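PDB 2E9Y: carbamate kinase from Aeropyrum pernix, which probably catalyses the reversible transfer of a phosphoryl group between ATP and carbamate. Local coordinates for residues A7-G12 with V233-V238. Sequence-based numbering, arbitrary orientation.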
ATOM      1  N   ALA A   7      19.871  -7.711   9.105  1.00 23.88           N
ATOM      2  CA  ALA A   7      19.782  -6.510   9.914  1.00 22.47           C
ATOM      3  C   ALA A   7      18.480  -5.774   9.633  1.00 21.41           C
ATOM      4  O   ALA A   7      18.071  -5.641   8.481  1.00 21.36           O
ATOM      5  CB  ALA A   7      20.960  -5.595   9.621  1.00 23.45           C
ATOM      6  N   VAL A   8      17.818  -5.325  10.692  1.00 19.05           N
ATOM      7  CA  VAL A   8      16.598  -4.543  10.527  1.00 19.01           C
ATOM      8  C   VAL A   8      17.119  -3.112  10.609  1.00 18.37           C
ATOM      9  O   VAL A   8      17.747  -2.731  11.597  1.00 18.09           O
ATOM     10  CB  VAL A   8      15.574  -4.813  11.659  1.00 17.07           C
ATOM     11  CG1 VAL A   8      14.471  -3.761  11.628  1.00 17.15           C
ATOM     12  CG2 VAL A   8      14.963  -6.195  11.476  1.00 18.37           C
ATOM     13  N   ILE A   9      16.894  -2.338   9.552  1.00 16.71           N
ATOM     14  CA  ILE A   9      17.370  -0.961   9.491  1.00 17.31           C
ATOM     15  C   ILE A   9      16.190  -0.001   9.528  1.00 18.14           C
ATOM     16  O   ILE A   9      15.390   0.041   8.597  1.00 18.30           O
ATOM     17  CB  ILE A   9      18.178  -0.722   8.197  1.00 18.95           C
ATOM     18  CG1 ILE A   9      19.354  -1.704   8.146  1.00 20.86           C
ATOM     19  CG2 ILE A   9      18.678   0.716   8.140  1.00 18.67           C
ATOM     20  CD1 ILE A   9      20.084  -1.746   6.822  1.00 20.95           C
ATOM     21  N   ALA A  10      16.096   0.758  10.611  1.00 15.75           N
ATOM     22  CA  ALA A  10      15.016   1.716  10.796  1.00 17.63           C
ATOM     23  C   ALA A  10      15.403   3.111  10.307  1.00 17.09           C
ATOM     24  O   ALA A  10      16.209   3.800  10.933  1.00 17.29           O
ATOM     25  CB  ALA A  10      14.619   1.765  12.271  1.00 17.30           C
ATOM     26  N   LEU A  11      14.819   3.516   9.183  1.00 17.42           N
ATOM     27  CA  LEU A  11      15.084   4.826   8.601  1.00 18.83           C
ATOM     28  C   LEU A  11      14.256   5.909   9.283  1.00 20.54           C
ATOM     29  O   LEU A  11      13.199   5.630   9.854  1.00 20.25           O
ATOM     30  CB  LEU A  11      14.756   4.815   7.103  1.00 18.09           C
ATOM     31  CG  LEU A  11      15.532   3.826   6.235  1.00 17.56           C
ATOM     32  CD1 LEU A  11      15.071   3.917   4.778  1.00 20.23           C
ATOM     33  CD2 LEU A  11      17.021   4.138   6.341  1.00 19.55           C
ATOM     34  N   GLY A  12      14.748   7.141   9.216  1.00 21.16           N
ATOM     35  CA  GLY A  12      14.051   8.264   9.817  1.00 22.82           C
ATOM     36  C   GLY A  12      13.499   9.219   8.773  1.00 23.02           C
ATOM     37  O   GLY A  12      13.528   8.929   7.578  1.00 23.23           O
ATOM     38  N   VAL A 233      19.522  -1.742  13.608  1.00 20.12           N
ATOM     39  CA  VAL A 233      20.182  -0.492  13.268  1.00 20.11           C
ATOM     40  C   VAL A 233      19.155   0.630  13.196  1.00 20.51           C
ATOM     41  O   VAL A 233      18.125   0.490  12.539  1.00 20.72           O
ATOM     42  CB  VAL A 233      20.873  -0.588  11.889  1.00 20.96           C
ATOM     43  CG1 VAL A 233      21.557   0.734  11.549  1.00 20.22           C
ATOM     44  CG2 VAL A 233      21.877  -1.732  11.887  1.00 21.79           C
ATOM     45  N   ILE A 234      19.428   1.732  13.884  1.00 20.03           N
ATOM     46  CA  ILE A 234      18.534   2.882  13.836  1.00 21.69           C
ATOM     47  C   ILE A 234      19.313   4.029  13.207  1.00 21.43           C
ATOM     48  O   ILE A 234      20.288   4.513  13.779  1.00 22.33           O
ATOM     49  CB  ILE A 234      18.054   3.304  15.233  1.00 20.90           C
ATOM     50  CG1 ILE A 234      17.257   2.163  15.875  1.00 21.14           C
ATOM     51  CG2 ILE A 234      17.166   4.534  15.118  1.00 19.97           C
ATOM     52  CD1 ILE A 234      16.773   2.463  17.270  1.00 23.33           C
ATOM     53  N   LEU A 235      18.889   4.452  12.021  1.00 21.19           N
ATOM     54  CA  LEU A 235      19.570   5.534  11.320  1.00 22.37           C
ATOM     55  C   LEU A 235      18.798   6.836  11.459  1.00 25.09           C
ATOM     56  O   LEU A 235      17.654   6.943  11.015  1.00 24.16           O
ATOM     57  CB  LEU A 235      19.743   5.180   9.842  1.00 21.34           C
ATOM     58  CG  LEU A 235      20.607   3.949   9.542  1.00 22.82           C
ATOM     59  CD1 LEU A 235      20.672   3.730   8.040  1.00 23.68           C
ATOM     60  CD2 LEU A 235      22.015   4.146  10.107  1.00 22.90           C
ATOM     61  N   THR A 236      19.434   7.825  12.079  1.00 26.10           N
ATOM     62  CA  THR A 236      18.799   9.115  12.297  1.00 27.63           C
ATOM     63  C   THR A 236      19.623  10.244  11.674  1.00 28.28           C
ATOM     64  O   THR A 236      20.427  10.005  10.770  1.00 26.53           O
ATOM     65  CB  THR A 236      18.600   9.353  13.810  1.00 28.66           C
ATOM     66  OG1 THR A 236      17.915  10.594  14.023  1.00 31.71           O
ATOM     67  CG2 THR A 236      19.939   9.364  14.526  1.00 28.64           C
ATOM     68  N   ASP A 237      19.429  11.470  12.153  1.00 29.45           N
ATOM     69  CA  ASP A 237      20.151  12.610  11.604  1.00 31.48           C
ATOM     70  C   ASP A 237      21.274  13.124  12.507  1.00 32.25           C
ATOM     71  O   ASP A 237      21.743  14.251  12.344  1.00 32.55           O
ATOM     72  CB  ASP A 237      19.164  13.735  11.276  1.00 32.76           C
ATOM     73  CG  ASP A 237      18.537  14.343  12.512  1.00 34.79           C
ATOM     74  OD1 ASP A 237      18.420  13.639  13.540  1.00 35.93           O
ATOM     75  OD2 ASP A 237      18.148  15.528  12.449  1.00 36.68           O
ATOM     76  N   VAL A 238      21.693  12.292  13.457  1.00 31.48           N
ATOM     77  CA  VAL A 238      22.782  12.627  14.375  1.00 31.86           C
ATOM     78  C   VAL A 238      23.741  11.436  14.438  1.00 32.34           C
ATOM     79  O   VAL A 238      23.352  10.304  14.145  1.00 31.21           O
ATOM     80  CB  VAL A 238      22.263  12.957  15.796  1.00 32.42           C
ATOM     81  CG1 VAL A 238      21.534  14.291  15.780  1.00 31.90           C
ATOM     82  CG2 VAL A 238      21.339  11.855  16.290  1.00 31.29           C
TER
HETATM   83  O   HOH W   1      17.268   7.725   8.324  1.00 29.21           O
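Ile9 and Leu235 meet at an angle on one face of the sheet, CG2 of Ile9 packing 3.6 Å from CD1 of Leu235. Ile9 presents that methyl because CG2 stands anti to its own backbone N while CG1 (chi1 -58°) takes the position beside that N. CG1 in turn runs alongside Val233, whose side chain points the same way, with CB 4.2 Å from Ile9 CG1. From the far end of the same face Leu11 comes in: its side chain sets off away from 233-238, yet its end turns back and sets CD2 4.0 Å from Leu235 CD1, the two leucines lying side by side. Leu235 CD1 thus touches a methyl of Ile9 and one of Leu11, both reached from the 7-12 side. Beneath them, strands 7-10 and 233-236 run parallel, neighbours in the central sheet of the amino acid kinase fold, with strand 48-52 on the other edge of 7-10. Val233 N bonds to Val8 O, and Val233 O accepts from Ala10 N in a nearly straight bond of 2.8 Å (176° at the hydrogen); Ala10 O then receives Leu235 N, tilted 23° out of the carbonyl plane. Past this point the chains spread, and a water takes over, accepting from Gly12 N and donating to Leu235 O at 2.8 Å. On the opposite face Ala10 CB only grazes Ile234 CG1, at 4.5 Å; helix 216-226 packs over both residues, whereas helix 301-305 lies against Val233 and Leu235. NZ of Lys216, at the start of helix 216-226, hydrogen-bonds to Leu11 O.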